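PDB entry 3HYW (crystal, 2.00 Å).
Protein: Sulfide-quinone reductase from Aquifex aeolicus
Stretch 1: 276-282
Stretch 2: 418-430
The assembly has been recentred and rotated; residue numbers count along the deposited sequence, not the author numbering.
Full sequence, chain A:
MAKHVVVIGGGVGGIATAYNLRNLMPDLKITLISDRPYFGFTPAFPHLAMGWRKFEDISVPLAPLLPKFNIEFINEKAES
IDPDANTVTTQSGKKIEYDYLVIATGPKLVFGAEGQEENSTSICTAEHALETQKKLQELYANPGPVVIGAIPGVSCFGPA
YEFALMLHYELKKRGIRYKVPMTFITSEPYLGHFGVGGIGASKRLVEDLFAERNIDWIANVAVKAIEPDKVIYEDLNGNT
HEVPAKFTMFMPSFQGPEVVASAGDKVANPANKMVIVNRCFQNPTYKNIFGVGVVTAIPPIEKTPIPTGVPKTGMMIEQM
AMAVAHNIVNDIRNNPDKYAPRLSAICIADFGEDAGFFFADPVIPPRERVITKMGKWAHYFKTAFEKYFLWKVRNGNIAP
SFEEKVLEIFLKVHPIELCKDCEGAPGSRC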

ATOM      1  N   ILE A 276     -39.570  -3.814   4.435  1.00 32.34           N
ATOM      2  CA  ILE A 276     -39.283  -3.058   5.649  1.00 32.12           C
ATOM      3  C   ILE A 276     -39.271  -4.029   6.827  1.00 32.28           C
ATOM      4  O   ILE A 276     -40.262  -4.705   7.109  1.00 32.01           O
ATOM      5  CB  ILE A 276     -40.292  -1.913   5.887  1.00 32.37           C
ATOM      6  CG1 ILE A 276     -40.331  -0.970   4.674  1.00 32.49           C
ATOM      7  CG2 ILE A 276     -39.940  -1.134   7.178  1.00 31.29           C
ATOM      8  CD1 ILE A 276     -41.509   0.033   4.676  1.00 31.91           C
ATOM      9  N   VAL A 277     -38.119  -4.128   7.482  1.00 32.33           N
ATOM     10  CA  VAL A 277     -37.980  -5.002   8.641  1.00 32.15           C
ATOM     11  C   VAL A 277     -37.324  -4.253   9.781  1.00 31.95           C
ATOM     12  O   VAL A 277     -36.668  -3.229   9.561  1.00 31.73           O
ATOM     13  CB  VAL A 277     -37.180  -6.311   8.329  1.00 31.94           C
ATOM     14  CG1 VAL A 277     -37.948  -7.204   7.362  1.00 31.62           C
ATOM     15  CG2 VAL A 277     -35.757  -6.019   7.817  1.00 32.14           C
ATOM     16  N   ASN A 278     -37.525  -4.758  10.995  1.00 31.71           N
ATOM     17  CA  ASN A 278     -36.815  -4.250  12.162  1.00 31.65           C
ATOM     18  C   ASN A 278     -35.601  -5.143  12.472  1.00 31.67           C
ATOM     19  O   ASN A 278     -35.203  -5.946  11.631  1.00 31.06           O
ATOM     20  CB  ASN A 278     -37.768  -4.098  13.362  1.00 31.58           C
ATOM     21  CG  ASN A 278     -38.421  -5.412  13.787  1.00 31.75           C
ATOM     22  OD1 ASN A 278     -37.881  -6.503  13.573  1.00 31.63           O
ATOM     23  ND2 ASN A 278     -39.587  -5.304  14.425  1.00 30.18           N
ATOM     24  N   ARG A 279     -35.024  -5.006  13.668  1.00 32.08           N
ATOM     25  CA  ARG A 279     -33.837  -5.780  14.067  1.00 32.31           C
ATOM     26  C   ARG A 279     -34.086  -7.291  14.079  1.00 32.64           C
ATOM     27  O   ARG A 279     -33.155  -8.091  13.922  1.00 32.52           O
ATOM     28  CB  ARG A 279     -33.362  -5.344  15.453  1.00 32.46           C
ATOM     29  CG  ARG A 279     -32.932  -3.887  15.536  1.00 33.14           C
ATOM     30  CD  ARG A 279     -32.606  -3.479  16.958  1.00 33.26           C
ATOM     31  NE  ARG A 279     -32.156  -2.094  17.000  1.00 33.51           N
ATOM     32  CZ  ARG A 279     -32.323  -1.278  18.032  1.00 34.25           C
ATOM     33  NH1 ARG A 279     -31.883  -0.031  17.955  1.00 34.60           N
ATOM     34  NH2 ARG A 279     -32.938  -1.697  19.134  1.00 33.97           N
ATOM     35  N   CYS A 280     -35.344  -7.666  14.274  1.00 32.71           N
ATOM     36  CA  CYS A 280     -35.744  -9.064  14.410  1.00 33.36           C
ATOM     37  C   CYS A 280     -36.296  -9.595  13.079  1.00 32.71           C
ATOM     38  O   CYS A 280     -36.916 -10.654  13.022  1.00 32.88           O
ATOM     39  CB  CYS A 280     -36.754  -9.201  15.557  1.00 33.71           C
ATOM     40  SG  CYS A 280     -36.055  -8.661  17.154  1.00 37.25           S
ATOM     41  N   PHE A 281     -36.054  -8.823  12.019  1.00 32.23           N
ATOM     42  CA  PHE A 281     -36.468  -9.141  10.644  1.00 31.58           C
ATOM     43  C   PHE A 281     -37.966  -9.360  10.486  1.00 31.82           C
ATOM     44  O   PHE A 281     -38.433 -10.124   9.636  1.00 31.46           O
ATOM     45  CB  PHE A 281     -35.575 -10.231  10.032  1.00 31.30           C
ATOM     46  CG  PHE A 281     -34.251  -9.686   9.586  1.00 30.88           C
ATOM     47  CD1 PHE A 281     -33.297  -9.303  10.528  1.00 30.58           C
ATOM     48  CD2 PHE A 281     -34.000  -9.448   8.240  1.00 29.85           C
ATOM     49  CE1 PHE A 281     -32.089  -8.728  10.129  1.00 30.52           C
ATOM     50  CE2 PHE A 281     -32.794  -8.875   7.834  1.00 29.21           C
ATOM     51  CZ  PHE A 281     -31.835  -8.528   8.780  1.00 30.78           C
ATOM     52  N   GLN A 282     -38.694  -8.624  11.320  1.00 31.73           N
ATOM     53  CA  GLN A 282     -40.130  -8.593  11.327  1.00 31.78           C
ATOM     54  C   GLN A 282     -40.563  -7.229  10.807  1.00 31.66           C
ATOM     55  O   GLN A 282     -39.923  -6.218  11.096  1.00 31.82           O
ATOM     56  CB  GLN A 282     -40.590  -8.790  12.772  1.00 32.13           C
ATOM     57  CG  GLN A 282     -42.063  -8.572  13.067  1.00 31.99           C
ATOM     58  CD  GLN A 282     -42.310  -8.551  14.561  1.00 32.46           C
ATOM     59  OE1 GLN A 282     -41.723  -7.745  15.280  1.00 32.58           O
ATOM     60  NE2 GLN A 282     -43.157  -9.454  15.038  1.00 31.07           N
ATOM     61  N   LEU A 418     -30.547 -12.889  21.664  1.00 39.07           N
ATOM     62  CA  LEU A 418     -31.751 -12.325  22.264  1.00 39.30           C
ATOM     63  C   LEU A 418     -31.764 -10.818  22.044  1.00 39.31           C
ATOM     64  O   LEU A 418     -30.758 -10.139  22.241  1.00 39.13           O
ATOM     65  CB  LEU A 418     -31.828 -12.650  23.758  1.00 39.38           C
ATOM     66  CG  LEU A 418     -32.463 -13.990  24.131  1.00 39.69           C
ATOM     67  CD1 LEU A 418     -32.279 -14.262  25.621  1.00 40.94           C
ATOM     68  CD2 LEU A 418     -33.941 -14.007  23.764  1.00 39.64           C
ATOM     69  N   CYS A 419     -32.907 -10.310  21.606  1.00 39.78           N
ATOM     70  CA  CYS A 419     -33.051  -8.898  21.328  1.00 40.18           C
ATOM     71  C   CYS A 419     -34.102  -8.309  22.257  1.00 40.53           C
ATOM     72  O   CYS A 419     -35.294  -8.631  22.161  1.00 40.48           O
ATOM     73  CB  CYS A 419     -33.416  -8.674  19.860  1.00 40.30           C
ATOM     74  SG  CYS A 419     -33.464  -6.939  19.388  1.00 40.82           S
ATOM     75  N   LYS A 420     -33.639  -7.456  23.166  1.00 40.84           N
ATOM     76  CA  LYS A 420     -34.493  -6.841  24.181  1.00 41.59           C
ATOM     77  C   LYS A 420     -35.396  -5.749  23.599  1.00 41.75           C
ATOM     78  O   LYS A 420     -36.363  -5.330  24.240  1.00 42.01           O
ATOM     79  CB  LYS A 420     -33.640  -6.283  25.328  1.00 41.50           C
ATOM     80  CG  LYS A 420     -32.479  -5.387  24.886  1.00 42.01           C
ATOM     81  CD  LYS A 420     -31.630  -4.943  26.078  1.00 42.33           C
ATOM     82  CE  LYS A 420     -30.335  -4.266  25.627  1.00 43.70           C
ATOM     83  NZ  LYS A 420     -29.405  -5.211  24.927  1.00 44.20           N
ATOM     84  N   ASP A 421     -35.069  -5.293  22.391  1.00 41.78           N
ATOM     85  CA  ASP A 421     -35.867  -4.284  21.695  1.00 41.87           C
ATOM     86  C   ASP A 421     -35.690  -4.419  20.188  1.00 41.71           C
ATOM     87  O   ASP A 421     -34.667  -4.001  19.630  1.00 41.68           O
ATOM     88  CB  ASP A 421     -35.488  -2.870  22.158  1.00 42.05           C
ATOM     89  CG  ASP A 421     -36.359  -1.785  21.525  1.00 42.67           C
ATOM     90  OD1 ASP A 421     -37.503  -2.080  21.108  1.00 43.08           O
ATOM     91  OD2 ASP A 421     -35.894  -0.628  21.453  1.00 43.36           O
ATOM     92  N   CYS A 422     -36.700  -4.998  19.543  1.00 41.55           N
ATOM     93  CA  CYS A 422     -36.684  -5.243  18.102  1.00 41.54           C
ATOM     94  C   CYS A 422     -36.787  -3.963  17.273  1.00 41.45           C
ATOM     95  O   CYS A 422     -36.404  -3.952  16.111  1.00 41.14           O
ATOM     96  CB  CYS A 422     -37.815  -6.202  17.701  1.00 41.40           C
ATOM     97  SG  CYS A 422     -37.625  -7.932  18.238  1.00 41.98           S
ATOM     98  N   GLU A 423     -37.307  -2.892  17.874  1.00 41.51           N
ATOM     99  CA  GLU A 423     -37.543  -1.633  17.162  1.00 41.61           C
ATOM    100  C   GLU A 423     -36.245  -0.915  16.799  1.00 41.09           C
ATOM    101  O   GLU A 423     -35.476  -0.513  17.671  1.00 41.45           O
ATOM    102  CB  GLU A 423     -38.464  -0.721  17.979  1.00 41.65           C
ATOM    103  CG  GLU A 423     -38.830   0.584  17.284  1.00 42.53           C
ATOM    104  CD  GLU A 423     -39.681   1.483  18.159  1.00 43.00           C
ATOM    105  OE1 GLU A 423     -40.851   1.130  18.429  1.00 45.19           O
ATOM    106  OE2 GLU A 423     -39.179   2.546  18.577  1.00 45.67           O
ATOM    107  N   GLY A 424     -36.020  -0.754  15.500  1.00 40.50           N
ATOM    108  CA  GLY A 424     -34.807  -0.144  14.973  1.00 39.63           C
ATOM    109  C   GLY A 424     -34.427  -0.800  13.661  1.00 39.05           C
ATOM    110  O   GLY A 424     -35.031  -1.795  13.263  1.00 39.16           O
ATOM    111  N   ALA A 425     -33.423  -0.241  12.991  1.00 38.38           N
ATOM    112  CA  ALA A 425     -32.980  -0.731  11.693  1.00 37.80           C
ATOM    113  C   ALA A 425     -32.385  -2.141  11.789  1.00 37.45           C
ATOM    114  O   ALA A 425     -31.728  -2.460  12.771  1.00 37.24           O
ATOM    115  CB  ALA A 425     -31.959   0.234  11.098  1.00 37.70           C
ATOM    116  N   PRO A 426     -32.601  -2.982  10.760  1.00 37.53           N
ATOM    117  CA  PRO A 426     -31.923  -4.277  10.741  1.00 37.66           C
ATOM    118  C   PRO A 426     -30.418  -4.045  10.770  1.00 38.00           C
ATOM    119  O   PRO A 426     -29.923  -3.143  10.092  1.00 37.70           O
ATOM    120  CB  PRO A 426     -32.346  -4.878   9.398  1.00 37.46           C
ATOM    121  CG  PRO A 426     -32.810  -3.716   8.577  1.00 37.39           C
ATOM    122  CD  PRO A 426     -33.432  -2.786   9.558  1.00 37.29           C
ATOM    123  N   GLY A 427     -29.705  -4.826  11.575  1.00 38.41           N
ATOM    124  CA  GLY A 427     -28.262  -4.644  11.722  1.00 39.10           C
ATOM    125  C   GLY A 427     -27.850  -3.732  12.870  1.00 39.54           C
ATOM    126  O   GLY A 427     -26.720  -3.814  13.342  1.00 39.58           O
ATOM    127  N   SER A 428     -28.754  -2.857  13.316  1.00 39.85           N
ATOM    128  CA  SER A 428     -28.475  -1.999  14.469  1.00 40.36           C
ATOM    129  C   SER A 428     -28.592  -2.811  15.759  1.00 41.17           C
ATOM    130  O   SER A 428     -29.382  -3.750  15.839  1.00 41.32           O
ATOM    131  CB  SER A 428     -29.392  -0.766  14.496  1.00 40.14           C
ATOM    132  OG  SER A 428     -30.726  -1.114  14.821  1.00 38.10           O
ATOM    133  N   ARG A 429     -27.798  -2.438  16.759  1.00 42.24           N
ATOM    134  CA  ARG A 429     -27.620  -3.238  17.972  1.00 43.38           C
ATOM    135  C   ARG A 429     -28.718  -2.995  19.005  1.00 44.18           C
ATOM    136  O   ARG A 429     -28.984  -1.849  19.379  1.00 44.07           O
ATOM    137  CB  ARG A 429     -26.239  -2.958  18.586  1.00 43.47           C
ATOM    138  CG  ARG A 429     -25.081  -3.773  18.000  1.00 43.67           C
ATOM    139  CD  ARG A 429     -24.795  -3.452  16.534  1.00 44.83           C
ATOM    140  NE  ARG A 429     -23.386  -3.645  16.192  1.00 44.37           N
ATOM    141  CZ  ARG A 429     -22.912  -3.771  14.956  1.00 44.62           C
ATOM    142  NH1 ARG A 429     -21.611  -3.932  14.771  1.00 44.25           N
ATOM    143  NH2 ARG A 429     -23.724  -3.750  13.903  1.00 44.21           N
ATOM    144  N   CYS A 430     -29.333  -4.089  19.466  1.00 45.08           N
ATOM    145  CA  CYS A 430     -30.483  -4.054  20.385  1.00 45.90           C
ATOM    146  C   CYS A 430     -30.143  -3.388  21.713  1.00 46.49           C
ATOM    147  O   CYS A 430     -31.035  -2.915  22.421  1.00 47.18           O
ATOM    148  CB  CYS A 430     -31.045  -5.474  20.627  1.00 45.72           C
ATOM    149  SG  CYS A 430     -31.501  -6.423  19.105  1.00 45.58           S
ATOM    150  OXT CYS A 430     -28.973  -3.300  22.111  1.00 47.09           O
TER
HETATM  151  O   HOH W   1     -30.703  -6.982  13.227  1.00 28.04           O
HETATM  152  O   HOH W   2     -32.532  -0.650  22.036  1.00 64.63           O

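The contact is made by loop on both sides. A type I turn, Asn278 to Phe281, packs against the C-terminal tail, which surrounds the Arg279 guanidinium. Arg279, the turn's second residue, is covered more than any other. Arg279 N donates to Cys422 O (3.0 Å), while the Arg279 side chain, nearly extended, carries the guanidinium among carbonyl groups of the tail. Arg279 NE donates to Ser428 OG at 2.8 Å, almost linearly, and Arg279 NH2 to Asp421 O at 2.9 Å; a long salt bridge, Arg279 NH2 to Asp421 OD2 (3.9 Å), adds charge pairing. Arginine suits this site because its planar, multiply donating head can satisfy several acceptors at its edge, while Arg429 O and Glu423 O lie over opposite faces. Gly424 fits closely: a CB there would come within 2.6 Å of Arg279 NE, and its backbone angles themselves favour glycine.

Cys422 adds a covalent tie, its SG bonded to Cys280 SG at 2.0 Å with chi3 of -84°, near the relaxed value for a disulfide. Pro426 makes apolar contacts: its CG meets Val277 CG2 at 3.8 Å, and its CB lies 3.7 Å from Phe281 CZ. Proline suits the spot because its ring is apolar and its nitrogen carries no hydrogen that would need an acceptor. Nearby, one water bridges the backbones, donating to Arg279 O (2.8 Å) and accepting from Gly427 N (2.9 Å).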